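Rho GTPase activating protein 15 (Homo sapiens, PDB 3BYI) activates the intrinsic GTP hydrolysis of Rho-type GTPases, including RAC1, through its RhoGAP domain and so returns them to the inactive GDP-bound state. Local coordinates at residues 105-110 / 145-150; 110-115 / 133-138; 167-172 / 199-204; 175-180 / 195-200. All blocks are in the same frame, centred on the assembly; numbering follows the deposited sequence.

Contact 1: 105-110 / 145-150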
loop_
_atom_site.group_PDB
_atom_site.type_symbol
_atom_site.label_atom_id
_atom_site.label_comp_id
_atom_site.label_asym_id
_atom_site.label_seq_id
_atom_site.Cartn_x
_atom_site.Cartn_y
_atom_site.Cartn_z
ATOM N N GLU A 105 10.800 4.946 -1.292
ATOM C CA GLU A 105 10.161 6.101 -0.691
ATOM C C GLU A 105 8.721 5.631 -0.459
ATOM O O GLU A 105 8.175 4.870 -1.273
ATOM C CB GLU A 105 10.215 7.314 -1.624
ATOM C CG GLU A 105 9.742 8.613 -0.962
ATOM C CD GLU A 105 9.623 9.807 -1.923
ATOM O OE1 GLU A 105 9.536 9.622 -3.167
ATOM O OE2 GLU A 105 9.609 10.953 -1.407
ATOM N N PRO A 106 8.122 6.010 0.682
ATOM C CA PRO A 106 6.722 5.639 0.880
ATOM C C PRO A 106 5.725 6.254 -0.116
ATOM O O PRO A 106 6.013 7.263 -0.754
ATOM C CB PRO A 106 6.433 6.069 2.350
ATOM C CG PRO A 106 7.595 6.876 2.796
ATOM C CD PRO A 106 8.726 6.677 1.853
ATOM N N LEU A 107 4.534 5.643 -0.215
ATOM C CA LEU A 107 3.472 6.151 -1.088
ATOM C C LEU A 107 3.201 7.636 -0.833
ATOM O O LEU A 107 2.986 8.407 -1.765
ATOM C CB LEU A 107 2.182 5.347 -0.905
ATOM C CG LEU A 107 0.984 5.659 -1.833
ATOM C CD1 LEU A 107 1.360 5.514 -3.291
ATOM C CD2 LEU A 107 -0.251 4.776 -1.483
ATOM N N PHE A 108 3.190 8.001 0.439
ATOM C CA PHE A 108 3.089 9.388 0.850
ATOM C C PHE A 108 4.510 9.928 0.890
ATOM O O PHE A 108 5.281 9.548 1.806
ATOM C CB PHE A 108 2.472 9.467 2.257
ATOM C CG PHE A 108 1.000 9.195 2.287
ATOM C CD1 PHE A 108 0.506 7.899 2.108
ATOM C CD2 PHE A 108 0.110 10.221 2.500
ATOM C CE1 PHE A 108 -0.845 7.642 2.137
ATOM C CE2 PHE A 108 -1.245 9.978 2.513
ATOM C CZ PHE A 108 -1.729 8.689 2.347
ATOM N N PRO A 109 4.888 10.790 -0.083
ATOM C CA PRO A 109 6.272 11.208 -0.062
ATOM C C PRO A 109 6.653 11.953 1.219
ATOM O O PRO A 109 5.863 12.720 1.784
ATOM C CB PRO A 109 6.399 12.111 -1.309
ATOM C CG PRO A 109 5.202 11.722 -2.185
ATOM C CD PRO A 109 4.145 11.426 -1.191
ATOM N N TYR A 110 7.874 11.690 1.655
ATOM C CA TYR A 110 8.502 12.386 2.765
ATOM C C TYR A 110 8.390 13.923 2.628
ATOM O O TYR A 110 8.155 14.621 3.618
ATOM C CB TYR A 110 10.010 12.030 2.826
ATOM C CG TYR A 110 10.428 10.570 3.031
ATOM C CD1 TYR A 110 10.061 9.870 4.176
ATOM C CD2 TYR A 110 11.274 9.923 2.096
ATOM C CE1 TYR A 110 10.472 8.546 4.388
ATOM C CE2 TYR A 110 11.711 8.591 2.293
ATOM C CZ TYR A 110 11.297 7.906 3.445
ATOM O OH TYR A 110 11.686 6.578 3.645
ATOM N N ASP A 145 -2.699 8.505 -8.030
ATOM C CA ASP A 145 -3.525 7.480 -8.638
ATOM C C ASP A 145 -3.483 6.147 -7.892
ATOM O O ASP A 145 -4.488 5.440 -7.831
ATOM C CB ASP A 145 -3.140 7.240 -10.095
ATOM C CG ASP A 145 -3.454 8.406 -10.983
ATOM O OD1 ASP A 145 -4.096 9.389 -10.532
ATOM O OD2 ASP A 145 -3.029 8.336 -12.148
ATOM N N THR A 146 -2.316 5.798 -7.365
ATOM C CA THR A 146 -2.176 4.594 -6.526
ATOM C C THR A 146 -2.927 4.735 -5.154
ATOM O O THR A 146 -3.565 3.785 -4.667
ATOM C CB THR A 146 -0.684 4.262 -6.374
ATOM O OG1 THR A 146 -0.171 4.044 -7.680
ATOM C CG2 THR A 146 -0.389 2.995 -5.510
ATOM N N MET A 147 -2.868 5.922 -4.554
ATOM C CA MET A 147 -3.687 6.207 -3.375
ATOM C C MET A 147 -5.157 6.057 -3.661
ATOM O O MET A 147 -5.885 5.467 -2.877
ATOM C CB MET A 147 -3.462 7.641 -2.875
ATOM C CG MET A 147 -2.167 7.821 -2.106
ATOM S SD MET A 147 -2.030 9.485 -1.531
ATOM C CE MET A 147 -0.258 9.588 -1.186
ATOM N N LYS A 148 -5.616 6.618 -4.771
ATOM C CA LYS A 148 -7.040 6.516 -5.116
ATOM C C LYS A 148 -7.488 5.065 -5.262
ATOM O O LYS A 148 -8.493 4.658 -4.696
ATOM C CB LYS A 148 -7.342 7.270 -6.395
ATOM C CG LYS A 148 -8.830 7.397 -6.680
ATOM C CD LYS A 148 -9.104 8.156 -7.941
ATOM C CE LYS A 148 -10.622 8.319 -8.172
ATOM N NZ LYS A 148 -10.883 9.568 -8.976
ATOM N N VAL A 149 -6.728 4.285 -6.020
ATOM C CA VAL A 149 -7.048 2.882 -6.228
ATOM C C VAL A 149 -7.013 2.101 -4.873
ATOM O O VAL A 149 -7.941 1.351 -4.565
ATOM C CB VAL A 149 -6.114 2.274 -7.332
ATOM C CG1 VAL A 149 -6.097 0.779 -7.300
ATOM C CG2 VAL A 149 -6.522 2.756 -8.738
ATOM N N LEU A 150 -5.967 2.281 -4.073
ATOM C CA LEU A 150 -5.861 1.553 -2.816
ATOM C C LEU A 150 -6.946 1.983 -1.803
ATOM O O LEU A 150 -7.657 1.163 -1.272
ATOM C CB LEU A 150 -4.457 1.695 -2.225
ATOM C CG LEU A 150 -4.228 1.028 -0.868
ATOM C CD1 LEU A 150 -4.294 -0.493 -0.928
ATOM C CD2 LEU A 150 -2.927 1.506 -0.326
#
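The ring of F108 has the terminal methyl of M147 set squarely on one face: CE stands 3.6 Å from the ring centroid, only 5° off the normal, and is almost equidistant from all six ring carbons. The sulfur follows over the same face, SD lying 4.2 Å from the centroid and nearer the CE2 and CZ side. L180 packs on the opposite face, I199 and M203 of helix 189-205 close in around the far end of the ring, and F116 meets it edge-to-face. M147 arrives with chi2 at -178° carrying SD away from its helix and chi3 (-161°) continuing the extended chain to CE. On the way it passes L107, whose CD2 is 3.7 Å from M147 CG, the two side chains running past one another in opposite directions. L107 CD1 touches T146 CG2 at 3.8 Å, while the hydroxyl of T146 is engaged by P142 O and T34 O. L107 O lies 3.5 Å from M147 CE and takes its hydrogen bond from N143 ND2. An alanine in place of F108 would probably open a gap beneath the M147 methyl and set that methyl and its sulfur free to turn. The segment 105-110 is irregular, yet the backbone of F108 is also hydrogen-bonded to L179, so the loop is held by helix 168-180 as well as by helix 141-159. The result is a Met-aromatic contact with a CH-pi component, buried in the core of the all-helical RhoGAP domain.

Contact 2: 110-115 / 133-138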
loop_
_atom_site.group_PDB
_atom_site.type_symbol
_atom_site.label_atom_id
_atom_site.label_comp_id
_atom_site.label_asym_id
_atom_site.label_seq_id
_atom_site.Cartn_x
_atom_site.Cartn_y
_atom_site.Cartn_z
ATOM N N TYR A 110 7.874 11.690 1.655
ATOM C CA TYR A 110 8.502 12.386 2.765
ATOM C C TYR A 110 8.390 13.923 2.628
ATOM O O TYR A 110 8.155 14.621 3.618
ATOM C CB TYR A 110 10.010 12.030 2.826
ATOM C CG TYR A 110 10.428 10.570 3.031
ATOM C CD1 TYR A 110 10.061 9.870 4.176
ATOM C CD2 TYR A 110 11.274 9.923 2.096
ATOM C CE1 TYR A 110 10.472 8.546 4.388
ATOM C CE2 TYR A 110 11.711 8.591 2.293
ATOM C CZ TYR A 110 11.297 7.906 3.445
ATOM O OH TYR A 110 11.686 6.578 3.645
ATOM N N SER A 111 8.597 14.457 1.419
ATOM C CA SER A 111 8.465 15.921 1.226
ATOM C C SER A 111 7.051 16.429 1.576
ATOM O O SER A 111 6.892 17.561 2.024
ATOM C CB SER A 111 8.864 16.350 -0.181
ATOM O OG SER A 111 8.131 15.696 -1.190
ATOM N N PHE A 112 6.032 15.578 1.425
ATOM C CA PHE A 112 4.669 15.956 1.763
ATOM C C PHE A 112 4.271 15.756 3.234
ATOM O O PHE A 112 3.276 16.319 3.688
ATOM C CB PHE A 112 3.691 15.188 0.883
ATOM C CG PHE A 112 3.584 15.716 -0.509
ATOM C CD1 PHE A 112 4.646 15.595 -1.402
ATOM C CD2 PHE A 112 2.404 16.304 -0.946
ATOM C CE1 PHE A 112 4.535 16.076 -2.712
ATOM C CE2 PHE A 112 2.289 16.798 -2.232
ATOM C CZ PHE A 112 3.350 16.683 -3.121
ATOM N N PHE A 113 5.025 14.968 3.987
ATOM C CA PHE A 113 4.575 14.565 5.330
ATOM C C PHE A 113 4.211 15.751 6.258
ATOM O O PHE A 113 3.129 15.750 6.883
ATOM C CB PHE A 113 5.612 13.637 5.992
ATOM C CG PHE A 113 5.193 13.154 7.347
ATOM C CD1 PHE A 113 4.072 12.350 7.490
ATOM C CD2 PHE A 113 5.886 13.542 8.492
ATOM C CE1 PHE A 113 3.648 11.924 8.757
ATOM C CE2 PHE A 113 5.476 13.117 9.744
ATOM C CZ PHE A 113 4.350 12.322 9.881
ATOM N N GLU A 114 5.080 16.763 6.326
ATOM C CA GLU A 114 4.797 17.949 7.143
ATOM C C GLU A 114 3.480 18.611 6.729
ATOM O O GLU A 114 2.706 19.038 7.586
ATOM C CB GLU A 114 5.950 18.959 7.111
ATOM N N GLN A 115 3.214 18.657 5.419
ATOM C CA GLN A 115 1.997 19.275 4.889
ATOM C C GLN A 115 0.748 18.497 5.238
ATOM O O GLN A 115 -0.272 19.120 5.512
ATOM C CB GLN A 115 2.063 19.482 3.359
ATOM C CG GLN A 115 2.817 20.762 2.855
ATOM C CD GLN A 115 2.968 20.816 1.290
ATOM O OE1 GLN A 115 2.138 21.445 0.614
ATOM N NE2 GLN A 115 4.009 20.151 0.725
ATOM N N LYS A 133 -7.091 17.129 0.337
ATOM C CA LYS A 133 -7.460 16.994 -1.071
ATOM C C LYS A 133 -6.599 17.884 -1.980
ATOM O O LYS A 133 -6.198 17.457 -3.089
ATOM C CB LYS A 133 -8.942 17.346 -1.248
ATOM C CG LYS A 133 -9.397 17.402 -2.693
ATOM C CD LYS A 133 -10.845 17.827 -2.799
ATOM C CE LYS A 133 -11.318 17.638 -4.223
ATOM N NZ LYS A 133 -12.558 18.394 -4.490
ATOM N N SER A 134 -6.333 19.108 -1.507
ATOM C CA SER A 134 -5.370 20.024 -2.133
ATOM C C SER A 134 -4.029 19.334 -2.287
ATOM O O SER A 134 -3.409 19.385 -3.360
ATOM C CB SER A 134 -5.136 21.253 -1.263
ATOM O OG SER A 134 -6.323 21.992 -1.098
ATOM N N LEU A 135 -3.573 18.705 -1.198
ATOM C CA LEU A 135 -2.265 18.068 -1.207
ATOM C C LEU A 135 -2.206 16.882 -2.153
ATOM O O LEU A 135 -1.206 16.691 -2.807
ATOM C CB LEU A 135 -1.849 17.648 0.199
ATOM C CG LEU A 135 -1.164 18.720 1.014
ATOM C CD1 LEU A 135 -1.073 18.261 2.440
ATOM C CD2 LEU A 135 0.221 19.033 0.410
ATOM N N VAL A 136 -3.259 16.072 -2.203
ATOM C CA VAL A 136 -3.308 14.928 -3.125
ATOM C C VAL A 136 -3.165 15.414 -4.574
ATOM O O VAL A 136 -2.489 14.764 -5.388
ATOM C CB VAL A 136 -4.609 14.082 -2.943
ATOM C CG1 VAL A 136 -4.832 13.091 -4.141
ATOM C CG2 VAL A 136 -4.556 13.350 -1.612
ATOM N N GLN A 137 -3.790 16.557 -4.882
ATOM C CA GLN A 137 -3.665 17.197 -6.205
ATOM C C GLN A 137 -2.244 17.692 -6.505
ATOM O O GLN A 137 -1.904 17.913 -7.656
ATOM C CB GLN A 137 -4.696 18.337 -6.367
ATOM C CG GLN A 137 -6.146 17.821 -6.594
ATOM C CD GLN A 137 -7.263 18.851 -6.292
ATOM O OE1 GLN A 137 -7.032 19.903 -5.677
ATOM N NE2 GLN A 137 -8.494 18.522 -6.711
ATOM N N LYS A 138 -1.413 17.878 -5.485
ATOM C CA LYS A 138 -0.025 18.248 -5.739
ATOM C C LYS A 138 0.900 17.038 -5.932
ATOM O O LYS A 138 2.028 17.201 -6.335
ATOM C CB LYS A 138 0.520 19.177 -4.652
ATOM C CG LYS A 138 -0.217 20.518 -4.527
ATOM C CD LYS A 138 0.247 21.304 -3.280
ATOM C CE LYS A 138 -0.629 22.532 -3.001
ATOM N NZ LYS A 138 -1.955 22.181 -2.356
#
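F112, Q115, L135 and K138 join two nearly antiparallel helices of the RhoGAP domain, side chains meeting both side chains and backbone carbonyls in a partly buried contact whose centre lies about 17 Å from the centre of the chain. The segments 110-115 and 133-138 run at 164° to each other with their axes 11.0 Å apart, a separation bridged without any hydrogen bond across. Their other sides turn to the rest of the all-helical fold, F113 packing on Y195 and V136 on M203, both of helix 189-205. F112 extends across to the neighbouring helix with CG anti to its own carbonyl carbon (chi1 -77°). Its ring slides past L135, CD2 of F112 meeting CD2 of L135 at 3.7 Å, and L135 O approaches F112 CE2 obliquely to 3.5 Å. F112 CE2 is also 3.8 Å from K138 CB, and K138 O lies at the edge of the ring, near its plane, 3.5 Å from F112 CZ. An alanine in place of F112 would probably leave L135 CD2 and K138 CB facing a gap between the helices. Beyond CB the K138 chain leads away from 110-115 and bends at chi4, where NZ makes a weak bond to S134 O. L135 carries the contact on to the next turn by turning both methyls to Q115, CD1 and CD2 each 3.5 Å from Q115 CB.

Contact 3: 167-172 / 199-204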
loop_
_atom_site.group_PDB
_atom_site.type_symbol
_atom_site.label_atom_id
_atom_site.label_comp_id
_atom_site.label_asym_id
_atom_site.label_seq_id
_atom_site.Cartn_x
_atom_site.Cartn_y
_atom_site.Cartn_z
ATOM N N SER A 167 -12.238 -2.256 10.590
ATOM C CA SER A 167 -12.832 -0.945 10.715
ATOM C C SER A 167 -11.884 0.061 10.090
ATOM O O SER A 167 -10.772 -0.284 9.733
ATOM C CB SER A 167 -13.076 -0.613 12.175
ATOM O OG SER A 167 -11.865 -0.523 12.882
ATOM N N THR A 168 -12.336 1.304 9.963
ATOM C CA THR A 168 -11.463 2.402 9.561
ATOM C C THR A 168 -10.228 2.520 10.489
ATOM O O THR A 168 -9.131 2.727 10.015
ATOM C CB THR A 168 -12.277 3.716 9.557
ATOM O OG1 THR A 168 -13.391 3.532 8.685
ATOM C CG2 THR A 168 -11.427 4.943 9.080
ATOM N N GLN A 169 -10.430 2.327 11.801
ATOM C CA GLN A 169 -9.379 2.464 12.779
ATOM C C GLN A 169 -8.334 1.328 12.654
ATOM O O GLN A 169 -7.131 1.589 12.653
ATOM C CB GLN A 169 -9.972 2.502 14.176
ATOM C CG GLN A 169 -10.830 3.793 14.512
ATOM C CD GLN A 169 -12.059 4.086 13.597
ATOM O OE1 GLN A 169 -12.931 3.220 13.331
ATOM N NE2 GLN A 169 -12.148 5.343 13.165
ATOM N N SER A 170 -8.782 0.084 12.516
ATOM C CA SER A 170 -7.852 -1.055 12.400
ATOM C C SER A 170 -7.133 -1.111 11.052
ATOM O O SER A 170 -5.987 -1.573 10.986
ATOM C CB SER A 170 -8.584 -2.371 12.728
ATOM O OG SER A 170 -9.680 -2.551 11.871
ATOM N N LEU A 171 -7.793 -0.644 9.990
ATOM C CA LEU A 171 -7.096 -0.469 8.697
ATOM C C LEU A 171 -6.097 0.697 8.773
ATOM O O LEU A 171 -5.026 0.595 8.215
ATOM C CB LEU A 171 -8.048 -0.356 7.496
ATOM C CG LEU A 171 -8.826 -1.642 7.214
ATOM C CD1 LEU A 171 -10.034 -1.354 6.380
ATOM C CD2 LEU A 171 -7.939 -2.689 6.537
ATOM N N GLY A 172 -6.421 1.775 9.490
ATOM C CA GLY A 172 -5.463 2.861 9.696
ATOM C C GLY A 172 -4.235 2.430 10.461
ATOM O O GLY A 172 -3.165 2.913 10.199
ATOM N N ILE A 199 -4.128 10.242 9.348
ATOM C CA ILE A 199 -4.141 10.610 7.931
ATOM C C ILE A 199 -4.730 9.472 7.121
ATOM O O ILE A 199 -5.564 9.684 6.235
ATOM C CB ILE A 199 -2.728 10.937 7.360
ATOM C CG1 ILE A 199 -2.159 12.226 7.984
ATOM C CG2 ILE A 199 -2.807 11.102 5.849
ATOM C CD1 ILE A 199 -0.660 12.280 8.051
ATOM N N ALA A 200 -4.294 8.242 7.414
ATOM C CA ALA A 200 -4.855 7.091 6.698
ATOM C C ALA A 200 -6.357 6.938 6.951
ATOM O O ALA A 200 -7.100 6.670 6.025
ATOM C CB ALA A 200 -4.099 5.796 7.009
ATOM N N GLU A 201 -6.800 7.093 8.198
ATOM C CA GLU A 201 -8.222 7.049 8.523
ATOM C C GLU A 201 -9.042 8.085 7.742
ATOM O O GLU A 201 -10.141 7.781 7.250
ATOM C CB GLU A 201 -8.437 7.260 10.029
ATOM C CG GLU A 201 -8.116 6.067 10.859
ATOM C CD GLU A 201 -8.608 6.157 12.288
ATOM O OE1 GLU A 201 -9.692 6.711 12.533
ATOM O OE2 GLU A 201 -7.888 5.656 13.172
ATOM N N LEU A 202 -8.525 9.310 7.625
ATOM C CA LEU A 202 -9.263 10.358 6.902
ATOM C C LEU A 202 -9.353 10.061 5.405
ATOM O O LEU A 202 -10.409 10.311 4.771
ATOM C CB LEU A 202 -8.627 11.733 7.074
ATOM C CG LEU A 202 -9.424 12.916 6.497
ATOM C CD1 LEU A 202 -10.792 13.093 7.236
ATOM C CD2 LEU A 202 -8.593 14.140 6.587
ATOM N N MET A 203 -8.259 9.548 4.833
ATOM C CA MET A 203 -8.253 9.228 3.415
ATOM C C MET A 203 -9.251 8.114 3.111
ATOM O O MET A 203 -9.844 8.045 2.031
ATOM C CB MET A 203 -6.869 8.791 2.934
ATOM C CG MET A 203 -5.741 9.778 3.197
ATOM S SD MET A 203 -5.543 11.021 1.950
ATOM C CE MET A 203 -5.087 10.006 0.564
ATOM N N LEU A 204 -9.441 7.239 4.088
ATOM C CA LEU A 204 -10.393 6.142 3.979
ATOM C C LEU A 204 -11.837 6.611 4.222
ATOM O O LEU A 204 -12.712 6.417 3.372
ATOM C CB LEU A 204 -10.034 5.096 5.013
ATOM C CG LEU A 204 -10.668 3.721 4.968
ATOM C CD1 LEU A 204 -10.809 3.168 3.524
ATOM C CD2 LEU A 204 -9.759 2.839 5.837
HETATM O O HOH W 1 -6.023 3.936 13.090
#
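T168, the first residue of helix 168-180 and directly after S167 at the N-cap position, lies against E201. The T168 methyl CG2 is 3.6 Å from E201 O, and T168 O is likewise beside E201 CG, so CB and CG of the glutamate pack on the threonine methyl and carbonyl oxygen. L204 also meets this residue, its CD2 lying 4.1 Å from T168 CA. Q169 starts out away from helix 189-205 but bends back at chi2 (58°), and its amide reaches the carboxylate of E201. The hydrogen bond from Q169 NE2 to E201 OE1 is 2.9 Å long but bent, 137° at the hydrogen. Its donor comes from above the carboxylate plane, the two flat groups standing nearly perpendicular. A water donates to both Q169 O and E201 OE2, which gives each carboxylate oxygen a link to the same residue. This is a helix-helix junction of the RhoGAP domain: segments 168-172 and 199-204 cross at 130°, their axes 8.5 Å apart at closest approach. S170 serves the helix start itself, its OG accepting the S167 N-H. With L171 the contact becomes apolar and buried, CB resting 4.0 Å from L204 CD2. The L171 side chain also touches Y57 and is about 7 Å from the side chain of R58, the predicted arginine finger. G172 brings the backbones together, its CA 5.2 Å from E201 CA; a side chain on this glycine would point at the other helix, and a CB would run into E201 CG. A200 packs beside it, its CB 4.2 Å from G172 CA.

Contact 4: 175-180 / 195-200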
loop_
_atom_site.group_PDB
_atom_site.type_symbol
_atom_site.label_atom_id
_atom_site.label_comp_id
_atom_site.label_asym_id
_atom_site.label_seq_id
_atom_site.Cartn_x
_atom_site.Cartn_y
_atom_site.Cartn_z
ATOM N N PHE A 175 -2.291 0.467 7.689
ATOM C CA PHE A 175 -1.829 1.217 6.511
ATOM C C PHE A 175 -1.098 2.510 6.817
ATOM O O PHE A 175 -0.422 3.039 5.947
ATOM C CB PHE A 175 -2.985 1.417 5.507
ATOM C CG PHE A 175 -3.296 0.191 4.755
ATOM C CD1 PHE A 175 -4.318 -0.656 5.163
ATOM C CD2 PHE A 175 -2.486 -0.200 3.702
ATOM C CE1 PHE A 175 -4.547 -1.820 4.468
ATOM C CE2 PHE A 175 -2.694 -1.365 3.035
ATOM C CZ PHE A 175 -3.739 -2.169 3.404
ATOM N N GLY A 176 -1.238 3.001 8.044
ATOM C CA GLY A 176 -0.525 4.185 8.474
ATOM C C GLY A 176 0.965 4.030 8.321
ATOM O O GLY A 176 1.588 4.760 7.576
ATOM N N PRO A 177 1.538 3.070 9.045
ATOM C CA PRO A 177 2.954 2.764 8.921
ATOM C C PRO A 177 3.364 2.273 7.521
ATOM O O PRO A 177 4.470 2.550 7.098
ATOM C CB PRO A 177 3.162 1.650 9.963
ATOM C CG PRO A 177 2.001 1.724 10.866
ATOM C CD PRO A 177 0.874 2.254 10.072
ATOM N N THR A 178 2.482 1.530 6.851
ATOM C CA THR A 178 2.763 0.941 5.541
ATOM C C THR A 178 2.916 2.021 4.443
ATOM O O THR A 178 3.758 1.894 3.575
ATOM C CB THR A 178 1.627 -0.118 5.201
ATOM O OG1 THR A 178 1.748 -1.257 6.071
ATOM C CG2 THR A 178 1.675 -0.609 3.800
ATOM N N LEU A 179 2.113 3.078 4.523
ATOM C CA LEU A 179 1.992 4.061 3.449
ATOM C C LEU A 179 2.701 5.383 3.739
ATOM O O LEU A 179 3.072 6.105 2.812
ATOM C CB LEU A 179 0.501 4.283 3.144
ATOM C CG LEU A 179 -0.313 3.020 2.747
ATOM C CD1 LEU A 179 -1.702 3.387 2.501
ATOM C CD2 LEU A 179 0.212 2.365 1.516
ATOM N N LEU A 180 2.887 5.704 5.019
ATOM C CA LEU A 180 3.526 6.956 5.425
ATOM C C LEU A 180 4.893 6.748 6.102
ATOM O O LEU A 180 5.788 7.612 6.019
ATOM C CB LEU A 180 2.594 7.735 6.343
ATOM C CG LEU A 180 1.319 8.270 5.674
ATOM C CD1 LEU A 180 0.001 7.521 6.007
ATOM C CD2 LEU A 180 1.190 9.719 6.012
ATOM N N TYR A 195 -0.188 10.526 13.977
ATOM C CA TYR A 195 -0.321 11.374 12.800
ATOM C C TYR A 195 -0.641 10.539 11.570
ATOM O O TYR A 195 -1.562 10.842 10.821
ATOM C CB TYR A 195 0.956 12.118 12.508
ATOM C CG TYR A 195 1.277 13.309 13.370
ATOM C CD1 TYR A 195 0.357 13.857 14.257
ATOM C CD2 TYR A 195 2.520 13.924 13.242
ATOM C CE1 TYR A 195 0.690 14.974 15.027
ATOM C CE2 TYR A 195 2.860 15.025 14.001
ATOM C CZ TYR A 195 1.951 15.559 14.884
ATOM O OH TYR A 195 2.330 16.668 15.606
ATOM N N GLN A 196 0.149 9.506 11.342
ATOM C CA GLN A 196 -0.002 8.736 10.147
ATOM C C GLN A 196 -1.273 7.885 10.119
ATOM O O GLN A 196 -1.917 7.773 9.076
ATOM C CB GLN A 196 1.227 7.887 9.912
ATOM C CG GLN A 196 1.455 6.776 10.880
ATOM C CD GLN A 196 2.832 6.190 10.684
ATOM O OE1 GLN A 196 3.531 6.558 9.746
ATOM N NE2 GLN A 196 3.227 5.275 11.551
ATOM N N ASN A 197 -1.649 7.307 11.254
ATOM C CA ASN A 197 -2.899 6.570 11.346
ATOM C C ASN A 197 -4.130 7.481 11.148
ATOM O O ASN A 197 -5.115 7.089 10.519
ATOM C CB ASN A 197 -2.991 5.883 12.701
ATOM C CG ASN A 197 -1.984 4.768 12.825
ATOM O OD1 ASN A 197 -1.124 4.637 11.977
ATOM N ND2 ASN A 197 -2.076 3.971 13.880
ATOM N N GLN A 198 -4.064 8.697 11.676
ATOM C CA GLN A 198 -5.141 9.641 11.481
ATOM C C GLN A 198 -5.259 10.068 10.033
ATOM O O GLN A 198 -6.370 10.250 9.546
ATOM C CB GLN A 198 -4.985 10.866 12.376
ATOM C CG GLN A 198 -5.370 10.612 13.839
ATOM C CD GLN A 198 -6.739 10.021 13.986
ATOM O OE1 GLN A 198 -6.890 8.828 14.303
ATOM N NE2 GLN A 198 -7.760 10.846 13.727
ATOM N N ILE A 199 -4.128 10.242 9.348
ATOM C CA ILE A 199 -4.141 10.610 7.931
ATOM C C ILE A 199 -4.730 9.472 7.121
ATOM O O ILE A 199 -5.564 9.684 6.235
ATOM C CB ILE A 199 -2.728 10.937 7.360
ATOM C CG1 ILE A 199 -2.159 12.226 7.984
ATOM C CG2 ILE A 199 -2.807 11.102 5.849
ATOM C CD1 ILE A 199 -0.660 12.280 8.051
ATOM N N ALA A 200 -4.294 8.242 7.414
ATOM C CA ALA A 200 -4.855 7.091 6.698
ATOM C C ALA A 200 -6.357 6.938 6.951
ATOM O O ALA A 200 -7.100 6.670 6.025
ATOM C CB ALA A 200 -4.099 5.796 7.009
#
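G176 and N197 mark the close crossing of two helices in the RhoGAP domain, their CA atoms 4.4 Å apart where segments 175-180 and 195-200 meet almost perpendicularly at 95°. Backbone packing comes first. The glycine lets the helices approach, for a CB would collide with N197 OD1, and A200 CB rests 4.1 Å from G176 N. P177, at a kink, follows at once, its CD 3.6 Å from N197 OD1.

The polar side chains make no hydrogen bond across the contact. Q196 CG sits between its own N and carbonyl carbon (chi1 68°), and the extended chain beyond it crosses the glycine peptide, bringing NE2 within 3.6 Å of P177 CA. Its amide is satisfied farther on: OE1 accepts from A182 N, and NE2 donates to E183 OE1. These bonds are likely to fix the amide's rotation, even though OE1 then faces another acceptor, G176 O, itself bonded to L180 N.

L180 supplies the aliphatic surface, sliding past Q196 in the opposite direction: L180 CB meets Q196 CB, and L180 CD1 lies by Q196 O. The other branch makes the apolar contact, crossing I199 with L180 CD2 3.8 Å from I199 CD1.

Followed from the N terminus, the chain opens contact 1 at 105-110 and, sharing Y110, contact 2 at 110-115. Contact 2 closes first, at 133-138, joining helix 110-120 to helix 125-138, and is therefore nested inside the loop that contact 1 closes at 145-150. A second pair follows in series: contact 3 opens at 167-172 and contact 4 at 175-180 on the same helix, and both end on helix 189-205, where 195-200 and 199-204 overlap at I199 and A200. The two pairs are tied together in the core, where the loop 105-110 and helix 141-159 meet helices 168-180 and 189-205. Contact 2 joins through F113, which reaches Y195 and L180 of contact 4.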